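PDB 4N4P: acylneuraminate lyase from Mycoplasma synoviae, which is a TIM-barrel protein of the dihydrodipicolinate synthetase family, built as an assembly of four copies of the chain. Local coordinates for residues G44-G49 / A105-T110; M136-L141 / K156-K161; R262-D267 / F289-Y294. One frame throughout, in Å; residues are numbered along the deposited sequence.

Interaction 1 (G44-G49 / A105-T110); sequences GIYITG and AISAIT
Y46 reaches from strand 44-47 to S107 on strand 105-108, past the strand that lies between them, and one hydroxyl pair makes the contact. The two backbones are well apart, Y46 CA and I106 CA being 8.9 Å from each other, and the length of the tyrosine spans the gap. From CB the side chain leaves with CG opposite the backbone N (chi1 -179°), a fully stretched start that carries the ring toward the neighbouring strands. Farther out, the two ring edges have different company. CE2 lies along the turn that follows the strand, 4.0 Å from G49 CA, where no side chain competes for the space. CE1, on the other edge, is 3.3 Å from S107 OG, which sits near the ring plane and not over a face. Both strands belong to the parallel barrel of the TIM fold and are separated in it by strand 78-82, whose I80 and Q82 also touch the Y46 ring, so the tyrosine lies inside the barrel. At the tip, Y46 OH is 2.6 Å from S107 OG in a short hydrogen bond that either hydroxyl could donate. The angle CZ-OH-OG is about 109°, and S107 CB stays 3.6 Å from the same Y46 OH. S107 meets it halfway: its CB points toward strand 44-47, and OG is tucked between its own backbone N and carbonyl carbon. On the other flank of the buried Y46 OH, about 130° round from the serine oxygen, the Y139 hydroxyl is a probable second hydrogen-bond partner, though doubtfully close. The S107 side chain also touches Y139.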
loop_
_atom_site.group_PDB
_atom_site.type_symbol
_atom_site.label_atom_id
_atom_site.label_comp_id
_atom_site.label_asym_id
_atom_site.label_seq_id
_atom_site.Cartn_x
_atom_site.Cartn_y
_atom_site.Cartn_z
ATOM N N GLY A 44 -25.463 23.700 8.528
ATOM C CA GLY A 44 -25.734 22.648 9.474
ATOM C C GLY A 44 -24.501 22.373 10.299
ATOM O O GLY A 44 -23.420 22.923 10.021
ATOM N N ILE A 45 -24.647 21.495 11.298
ATOM C CA ILE A 45 -23.512 21.116 12.149
ATOM C C ILE A 45 -23.496 19.610 12.283
ATOM O O ILE A 45 -24.553 18.983 12.479
ATOM C CB ILE A 45 -23.605 21.757 13.573
ATOM C CG1 ILE A 45 -23.703 23.270 13.457
ATOM C CG2 ILE A 45 -22.360 21.411 14.414
ATOM C CD1 ILE A 45 -24.147 23.970 14.759
ATOM N N TYR A 46 -22.301 19.022 12.186
ATOM C CA TYR A 46 -22.097 17.596 12.309
ATOM C C TYR A 46 -21.335 17.381 13.610
ATOM O O TYR A 46 -20.195 17.831 13.735
ATOM C CB TYR A 46 -21.246 17.104 11.129
ATOM C CG TYR A 46 -20.955 15.618 11.102
ATOM C CD1 TYR A 46 -21.914 14.719 10.661
ATOM C CD2 TYR A 46 -19.696 15.116 11.478
ATOM C CE1 TYR A 46 -21.654 13.355 10.602
ATOM C CE2 TYR A 46 -19.425 13.746 11.426
ATOM C CZ TYR A 46 -20.418 12.870 10.994
ATOM O OH TYR A 46 -20.220 11.517 10.911
ATOM N N ILE A 47 -21.979 16.739 14.586
ATOM C CA ILE A 47 -21.402 16.662 15.922
ATOM C C ILE A 47 -20.874 15.293 16.273
ATOM O O ILE A 47 -21.280 14.285 15.689
ATOM C CB ILE A 47 -22.366 17.165 17.019
ATOM C CG1 ILE A 47 -23.506 16.152 17.219
ATOM C CG2 ILE A 47 -22.835 18.588 16.668
ATOM C CD1 ILE A 47 -24.215 16.289 18.589
ATOM N N THR A 48 -19.987 15.279 17.270
ATOM C CA THR A 48 -19.371 14.075 17.833
ATOM C C THR A 48 -18.807 13.085 16.812
ATOM O O THR A 48 -18.924 11.873 16.971
ATOM C CB THR A 48 -20.282 13.361 18.915
ATOM O OG1 THR A 48 -21.567 13.029 18.353
ATOM C CG2 THR A 48 -20.474 14.300 20.108
ATOM N N GLY A 49 -18.163 13.625 15.783
ATOM C CA GLY A 49 -17.458 12.794 14.821
ATOM C C GLY A 49 -15.990 12.805 15.243
ATOM O O GLY A 49 -15.671 13.240 16.353
ATOM N N ALA A 105 -30.469 13.983 11.216
ATOM C CA ALA A 105 -29.935 12.682 10.849
ATOM C C ALA A 105 -28.908 12.236 11.891
ATOM O O ALA A 105 -28.423 13.034 12.705
ATOM C CB ALA A 105 -29.263 12.703 9.455
ATOM N N ILE A 106 -28.547 10.973 11.799
ATOM C CA ILE A 106 -27.430 10.432 12.551
ATOM C C ILE A 106 -26.482 9.809 11.554
ATOM O O ILE A 106 -26.844 9.587 10.386
ATOM C CB ILE A 106 -27.862 9.359 13.604
ATOM C CG1 ILE A 106 -28.708 8.260 12.934
ATOM C CG2 ILE A 106 -28.593 10.013 14.785
ATOM C CD1 ILE A 106 -29.094 7.099 13.841
ATOM N N SER A 107 -25.251 9.551 12.000
ATOM C CA SER A 107 -24.316 8.807 11.188
ATOM C C SER A 107 -23.615 7.860 12.141
ATOM O O SER A 107 -23.666 8.052 13.359
ATOM C CB SER A 107 -23.303 9.744 10.498
ATOM O OG SER A 107 -22.430 10.288 11.479
ATOM N N ALA A 108 -22.942 6.848 11.597
ATOM C CA ALA A 108 -22.162 5.941 12.442
ATOM C C ALA A 108 -20.939 5.509 11.674
ATOM O O ALA A 108 -21.044 4.982 10.559
ATOM C CB ALA A 108 -22.980 4.729 12.846
ATOM N N ILE A 109 -19.773 5.741 12.260
ATOM C CA ILE A 109 -18.544 5.242 11.672
ATOM C C ILE A 109 -18.564 3.716 11.471
ATOM O O ILE A 109 -19.232 2.987 12.204
ATOM C CB ILE A 109 -17.328 5.639 12.522
ATOM C CG1 ILE A 109 -17.525 5.149 13.967
ATOM C CG2 ILE A 109 -17.188 7.163 12.542
ATOM C CD1 ILE A 109 -16.238 4.731 14.558
ATOM N N THR A 110 -17.799 3.248 10.497
ATOM C CA THR A 110 -17.485 1.835 10.341
ATOM C C THR A 110 -16.892 1.282 11.647
ATOM O O THR A 110 -16.023 1.925 12.231
ATOM C CB THR A 110 -16.388 1.674 9.243
ATOM O OG1 THR A 110 -16.749 2.435 8.080
ATOM C CG2 THR A 110 -16.193 0.218 8.858
#

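Interaction 2 (M136-L141 / K156-K161); sequences MLIYYL and KLLEIK
I138 pushes its CD1 methyl into a shallow hollow on helix 151-158, formed by L157 and L158. Strand, helix and the following strand 163-168 form one beta-alpha-beta crossover of the TIM barrel, and I138 is a strand residue that faces outward, toward the helix covering the barrel wall. The strand and helix come within 7.4 Å, measured between I138 CA and L158 CA. Although CG1 starts between the backbone N and the carbonyl carbon (chi1 62°), CD1 then continues in an extended line and becomes the bump. It presses on L157 CB at 3.4 Å, tighter than ordinary carbon contact, and rests 3.9 Å from L157 C, so the helix backbone lies close behind the side chains. One wall is the L158 branch: L158 CD2 stands 3.9 Å from I138 CD1 and nearly as close to CG1, and the two side chains meet at about a right angle, the leucine lying across the isoleucine stem. L157 runs at a slant to I138 instead, and its branch extends past the I138 methyl toward L141. Nothing polar joins the segments, which meet through apolar side chains. Y125 of helix 118-131 and V163 of the next strand also pack against I138, while F118 lies against L157 and Y183 against L158. Past the end of the strand, L141 extends the apolar seam with a looser touch, L141 CD2 standing 4.3 Å from L157 CD1.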
loop_
_atom_site.group_PDB
_atom_site.type_symbol
_atom_site.label_atom_id
_atom_site.label_comp_id
_atom_site.label_asym_id
_atom_site.label_seq_id
_atom_site.Cartn_x
_atom_site.Cartn_y
_atom_site.Cartn_z
ATOM N N MET A 136 -30.273 7.767 8.672
ATOM C CA MET A 136 -28.885 7.390 8.924
ATOM C C MET A 136 -28.002 7.645 7.699
ATOM O O MET A 136 -28.375 7.323 6.544
ATOM C CB MET A 136 -28.823 5.901 9.336
ATOM C CG MET A 136 -27.484 5.225 9.174
ATOM S SD MET A 136 -26.299 5.847 10.413
ATOM C CE MET A 136 -26.874 4.982 11.869
ATOM N N LEU A 137 -26.823 8.227 7.954
ATOM C CA LEU A 137 -25.758 8.307 6.964
ATOM C C LEU A 137 -24.676 7.320 7.356
ATOM O O LEU A 137 -24.077 7.469 8.424
ATOM C CB LEU A 137 -25.161 9.735 6.934
ATOM C CG LEU A 137 -26.165 10.752 6.389
ATOM C CD1 LEU A 137 -25.715 12.207 6.778
ATOM C CD2 LEU A 137 -26.339 10.544 4.888
ATOM N N ILE A 138 -24.434 6.304 6.526
ATOM C CA ILE A 138 -23.373 5.365 6.813
ATOM C C ILE A 138 -22.029 5.959 6.377
ATOM O O ILE A 138 -21.982 6.930 5.614
ATOM C CB ILE A 138 -23.631 3.987 6.175
ATOM C CG1 ILE A 138 -23.698 4.084 4.651
ATOM C CG2 ILE A 138 -24.939 3.381 6.718
ATOM C CD1 ILE A 138 -23.805 2.741 3.969
ATOM N N TYR A 139 -20.939 5.441 6.911
ATOM C CA TYR A 139 -19.636 5.912 6.495
ATOM C C TYR A 139 -19.203 5.088 5.310
ATOM O O TYR A 139 -19.407 3.886 5.298
ATOM C CB TYR A 139 -18.629 5.773 7.625
ATOM C CG TYR A 139 -18.461 7.053 8.398
ATOM C CD1 TYR A 139 -17.233 7.716 8.418
ATOM C CD2 TYR A 139 -19.529 7.616 9.091
ATOM C CE1 TYR A 139 -17.063 8.905 9.133
ATOM C CE2 TYR A 139 -19.381 8.772 9.792
ATOM C CZ TYR A 139 -18.134 9.423 9.820
ATOM O OH TYR A 139 -17.993 10.609 10.499
ATOM N N TYR A 140 -18.632 5.746 4.307
ATOM C CA TYR A 140 -18.114 5.011 3.186
ATOM C C TYR A 140 -16.984 4.077 3.613
ATOM O O TYR A 140 -16.125 4.430 4.433
ATOM C CB TYR A 140 -17.677 5.925 2.058
ATOM C CG TYR A 140 -17.027 5.156 0.932
ATOM C CD1 TYR A 140 -17.759 4.256 0.149
ATOM C CD2 TYR A 140 -15.672 5.305 0.676
ATOM C CE1 TYR A 140 -17.126 3.527 -0.900
ATOM C CE2 TYR A 140 -15.055 4.604 -0.336
ATOM C CZ TYR A 140 -15.771 3.724 -1.118
ATOM O OH TYR A 140 -15.072 3.087 -2.124
ATOM N N LEU A 141 -17.032 2.883 3.026
ATOM C CA LEU A 141 -16.190 1.744 3.351
ATOM C C LEU A 141 -15.494 1.346 2.044
ATOM O O LEU A 141 -16.162 0.814 1.138
ATOM C CB LEU A 141 -17.077 0.588 3.857
ATOM C CG LEU A 141 -16.411 -0.722 4.294
ATOM C CD1 LEU A 141 -15.583 -0.534 5.564
ATOM C CD2 LEU A 141 -17.444 -1.821 4.475
ATOM N N LYS A 156 -25.807 -2.553 -0.691
ATOM C CA LYS A 156 -26.468 -3.383 0.308
ATOM C C LYS A 156 -26.553 -2.676 1.668
ATOM O O LYS A 156 -27.558 -2.798 2.373
ATOM C CB LYS A 156 -25.767 -4.730 0.460
ATOM C CG LYS A 156 -25.839 -5.613 -0.793
ATOM C CD LYS A 156 -24.918 -6.817 -0.632
ATOM C CE LYS A 156 -24.341 -7.269 -1.980
ATOM N NZ LYS A 156 -22.970 -7.869 -1.768
ATOM N N LEU A 157 -25.505 -1.930 2.026
ATOM C CA LEU A 157 -25.542 -1.144 3.255
ATOM C C LEU A 157 -26.496 0.021 3.095
ATOM O O LEU A 157 -27.237 0.344 4.014
ATOM C CB LEU A 157 -24.137 -0.649 3.664
ATOM C CG LEU A 157 -23.012 -1.658 3.961
ATOM C CD1 LEU A 157 -21.671 -0.892 4.162
ATOM C CD2 LEU A 157 -23.344 -2.537 5.191
ATOM N N LEU A 158 -26.491 0.647 1.913
ATOM C CA LEU A 158 -27.363 1.809 1.645
ATOM C C LEU A 158 -28.844 1.462 1.711
ATOM O O LEU A 158 -29.680 2.348 1.897
ATOM C CB LEU A 158 -27.047 2.413 0.261
ATOM C CG LEU A 158 -25.703 3.146 0.171
ATOM C CD1 LEU A 158 -25.318 3.517 -1.280
ATOM C CD2 LEU A 158 -25.757 4.388 1.063
ATOM N N GLU A 159 -29.156 0.184 1.540
ATOM C CA GLU A 159 -30.546 -0.276 1.502
ATOM C C GLU A 159 -31.135 -0.575 2.873
ATOM O O GLU A 159 -32.343 -0.764 3.012
ATOM C CB GLU A 159 -30.650 -1.530 0.660
ATOM C CG GLU A 159 -30.863 -1.234 -0.795
ATOM C CD GLU A 159 -30.634 -2.458 -1.647
ATOM O OE1 GLU A 159 -30.821 -3.604 -1.145
ATOM O OE2 GLU A 159 -30.260 -2.263 -2.822
ATOM N N ILE A 160 -30.283 -0.597 3.889
ATOM C CA ILE A 160 -30.729 -0.851 5.263
ATOM C C ILE A 160 -31.809 0.153 5.695
ATOM O O ILE A 160 -31.768 1.330 5.325
ATOM C CB ILE A 160 -29.498 -0.888 6.226
ATOM C CG1 ILE A 160 -28.680 -2.153 5.943
ATOM C CG2 ILE A 160 -29.917 -0.776 7.694
ATOM C CD1 ILE A 160 -27.237 -2.166 6.534
ATOM N N LYS A 161 -32.811 -0.333 6.433
ATOM C CA LYS A 161 -33.889 0.515 6.908
ATOM C C LYS A 161 -33.364 1.827 7.518
ATOM O O LYS A 161 -32.422 1.818 8.322
ATOM C CB LYS A 161 -34.757 -0.250 7.929
ATOM C CG LYS A 161 -35.942 0.551 8.442
ATOM C CD LYS A 161 -36.723 -0.233 9.518
ATOM C CE LYS A 161 -38.082 0.399 9.776
ATOM N NZ LYS A 161 -37.993 1.590 10.661
#

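Interaction 3 (R262-D267 / F289-Y294); sequences RLHGVD and FITDKY
T291 turns a hydroxyl toward two carbon atoms: T291 OG1 is 3.4 Å from H264 CE1 and 3.5 Å from L263 CD2. The oxygen makes its hydrogen bond within its own helix, to the carbonyl O of A287 one turn back, which is possible because OG1 stands beside the backbone N (chi1 -64°). It approaches the imidazole at the edge, near the ring plane, so the CE1-H side of H264 faces an oxygen, a contact that may be faintly favourable electrostatically. The other branch of the threonine serves the same ring: T291 CG2 is 3.6 Å from H264 CE1 and slightly farther from NE2. H264 is the first residue to leave helical geometry after helix 253-263, and its ND1 is hydrogen-bonded to the carbonyl O of I260, which helps to set how the ring is turned. L263 comes from the last turn of that helix; with CG opposite its backbone N it meets T291 tip to tip. The chain then closes the helix with a Schellman motif: G265, at positive phi, is the C-prime residue, with G265 N bonded to R262 O at 2.9 Å and V266 N to the carbonyl of M261. V266 packs onto helix 26-39. Thus at the end of helix 253-263, H264 and L263 both meet one threonine of helix 280-294. L263 also lies on A287 and E288, and I260 touches T291 from the preceding turn. I290 touches both I260 and helix 231-248, so helix 280-294 lies against helices 253-263 and 231-248 here.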
loop_
_atom_site.group_PDB
_atom_site.type_symbol
_atom_site.label_atom_id
_atom_site.label_comp_id
_atom_site.label_asym_id
_atom_site.label_seq_id
_atom_site.Cartn_x
_atom_site.Cartn_y
_atom_site.Cartn_z
ATOM N N ARG A 262 -10.788 30.358 19.983
ATOM C CA ARG A 262 -10.422 31.139 21.185
ATOM C C ARG A 262 -9.966 32.545 20.837
ATOM O O ARG A 262 -10.336 33.512 21.514
ATOM C CB ARG A 262 -9.328 30.442 21.997
ATOM C CG ARG A 262 -9.796 29.141 22.645
ATOM C CD ARG A 262 -8.838 28.743 23.768
ATOM N NE ARG A 262 -7.452 28.647 23.317
ATOM C CZ ARG A 262 -6.912 27.574 22.732
ATOM N NH1 ARG A 262 -7.651 26.489 22.455
ATOM N NH2 ARG A 262 -5.634 27.602 22.372
ATOM N N LEU A 263 -9.148 32.656 19.791
ATOM C CA LEU A 263 -8.690 33.949 19.259
ATOM C C LEU A 263 -9.866 34.848 18.863
ATOM O O LEU A 263 -9.754 36.071 18.928
ATOM C CB LEU A 263 -7.767 33.741 18.048
ATOM C CG LEU A 263 -7.188 34.973 17.343
ATOM C CD1 LEU A 263 -6.252 35.729 18.305
ATOM C CD2 LEU A 263 -6.452 34.548 16.043
ATOM N N HIS A 264 -10.977 34.244 18.448
ATOM C CA HIS A 264 -12.180 35.008 18.082
ATOM C C HIS A 264 -13.152 35.176 19.265
ATOM O O HIS A 264 -14.335 35.497 19.053
ATOM C CB HIS A 264 -12.877 34.342 16.903
ATOM C CG HIS A 264 -12.143 34.519 15.616
ATOM N ND1 HIS A 264 -11.020 33.787 15.290
ATOM C CD2 HIS A 264 -12.342 35.382 14.595
ATOM C CE1 HIS A 264 -10.571 34.179 14.110
ATOM N NE2 HIS A 264 -11.356 35.146 13.668
ATOM N N GLY A 265 -12.635 34.937 20.472
ATOM C CA GLY A 265 -13.369 35.116 21.753
ATOM C C GLY A 265 -14.355 34.002 22.090
ATOM O O GLY A 265 -15.252 34.175 22.956
ATOM N N VAL A 266 -14.215 32.867 21.402
ATOM C CA VAL A 266 -15.108 31.725 21.592
ATOM C C VAL A 266 -14.455 30.757 22.580
ATOM O O VAL A 266 -13.315 30.345 22.394
ATOM C CB VAL A 266 -15.397 31.002 20.233
ATOM C CG1 VAL A 266 -16.340 29.801 20.420
ATOM C CG2 VAL A 266 -15.985 31.987 19.225
ATOM N N ASP A 267 -15.180 30.406 23.628
ATOM C CA ASP A 267 -14.661 29.550 24.690
ATOM C C ASP A 267 -14.620 28.087 24.232
ATOM O O ASP A 267 -15.272 27.213 24.811
ATOM C CB ASP A 267 -15.534 29.733 25.946
ATOM C CG ASP A 267 -14.846 29.321 27.242
ATOM O OD1 ASP A 267 -13.645 28.984 27.256
ATOM O OD2 ASP A 267 -15.540 29.371 28.295
ATOM N N PHE A 289 -1.685 33.601 12.577
ATOM C CA PHE A 289 -1.163 33.366 11.211
ATOM C C PHE A 289 -2.275 32.909 10.263
ATOM O O PHE A 289 -2.485 33.507 9.195
ATOM C CB PHE A 289 -0.001 32.346 11.245
ATOM C CG PHE A 289 0.318 31.699 9.908
ATOM C CD1 PHE A 289 0.802 32.444 8.839
ATOM C CD2 PHE A 289 0.159 30.315 9.745
ATOM C CE1 PHE A 289 1.063 31.845 7.598
ATOM C CE2 PHE A 289 0.444 29.690 8.522
ATOM C CZ PHE A 289 0.901 30.462 7.438
ATOM N N ILE A 290 -2.987 31.854 10.650
ATOM C CA ILE A 290 -4.124 31.376 9.810
ATOM C C ILE A 290 -5.196 32.452 9.611
ATOM O O ILE A 290 -5.674 32.670 8.483
ATOM C CB ILE A 290 -4.758 30.111 10.387
ATOM C CG1 ILE A 290 -3.722 28.962 10.485
ATOM C CG2 ILE A 290 -6.077 29.686 9.564
ATOM C CD1 ILE A 290 -3.149 28.464 9.131
ATOM N N THR A 291 -5.622 33.057 10.714
ATOM C CA THR A 291 -6.667 34.090 10.705
ATOM C C THR A 291 -6.324 35.266 9.786
ATOM O O THR A 291 -7.145 35.667 8.941
ATOM C CB THR A 291 -6.973 34.588 12.153
ATOM O OG1 THR A 291 -7.512 33.510 12.918
ATOM C CG2 THR A 291 -7.968 35.725 12.159
ATOM N N ASP A 292 -5.130 35.825 9.958
ATOM C CA ASP A 292 -4.724 36.989 9.180
ATOM C C ASP A 292 -4.523 36.638 7.712
ATOM O O ASP A 292 -4.833 37.452 6.836
ATOM C CB ASP A 292 -3.429 37.621 9.732
ATOM C CG ASP A 292 -3.586 38.126 11.154
ATOM O OD1 ASP A 292 -4.750 38.358 11.568
ATOM O OD2 ASP A 292 -2.546 38.255 11.863
ATOM N N LYS A 293 -3.993 35.450 7.435
ATOM C CA LYS A 293 -3.735 35.057 6.039
ATOM C C LYS A 293 -5.013 34.717 5.275
ATOM O O LYS A 293 -5.171 35.099 4.089
ATOM C CB LYS A 293 -2.729 33.888 5.948
ATOM C CG LYS A 293 -2.335 33.510 4.493
ATOM C CD LYS A 293 -1.119 32.565 4.480
ATOM C CE LYS A 293 -0.707 32.174 3.062
ATOM N NZ LYS A 293 0.364 31.109 3.199
ATOM N N TYR A 294 -5.913 33.994 5.935
ATOM C CA TYR A 294 -7.063 33.394 5.214
ATOM C C TYR A 294 -8.436 33.880 5.618
ATOM O O TYR A 294 -9.364 33.811 4.804
ATOM C CB TYR A 294 -7.030 31.872 5.367
ATOM C CG TYR A 294 -5.806 31.236 4.778
ATOM C CD1 TYR A 294 -5.623 31.190 3.378
ATOM C CD2 TYR A 294 -4.819 30.701 5.608
ATOM C CE1 TYR A 294 -4.500 30.611 2.833
ATOM C CE2 TYR A 294 -3.676 30.103 5.077
ATOM C CZ TYR A 294 -3.533 30.063 3.682
ATOM O OH TYR A 294 -2.415 29.493 3.133
#

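Interactions 1 and 2 share the barrel sheet, since strands 105-108 and 136-139 are neighbours in it, and their centres are 13 Å apart. The backbone joins them, I106 O lying 2.8 Å from L137 N in a probable hydrogen bond, and S107 CB packs 3.2 Å from L137 O. Inside the barrel the Y46-Y139 hydroxyl pair, at a doubtfully short 2.4 Å between the two OH atoms, bridges the two contacts; Y139 OH is also hydrogen-bonded to K167 NZ. Alternate residues of strand 136-139 thus serve them, Y139 interaction 1 and I138 interaction 2. Interaction 3 belongs to the C-terminal helices, with its centre 25 Å from interaction 1 and 37 Å from interaction 2, and touches neither.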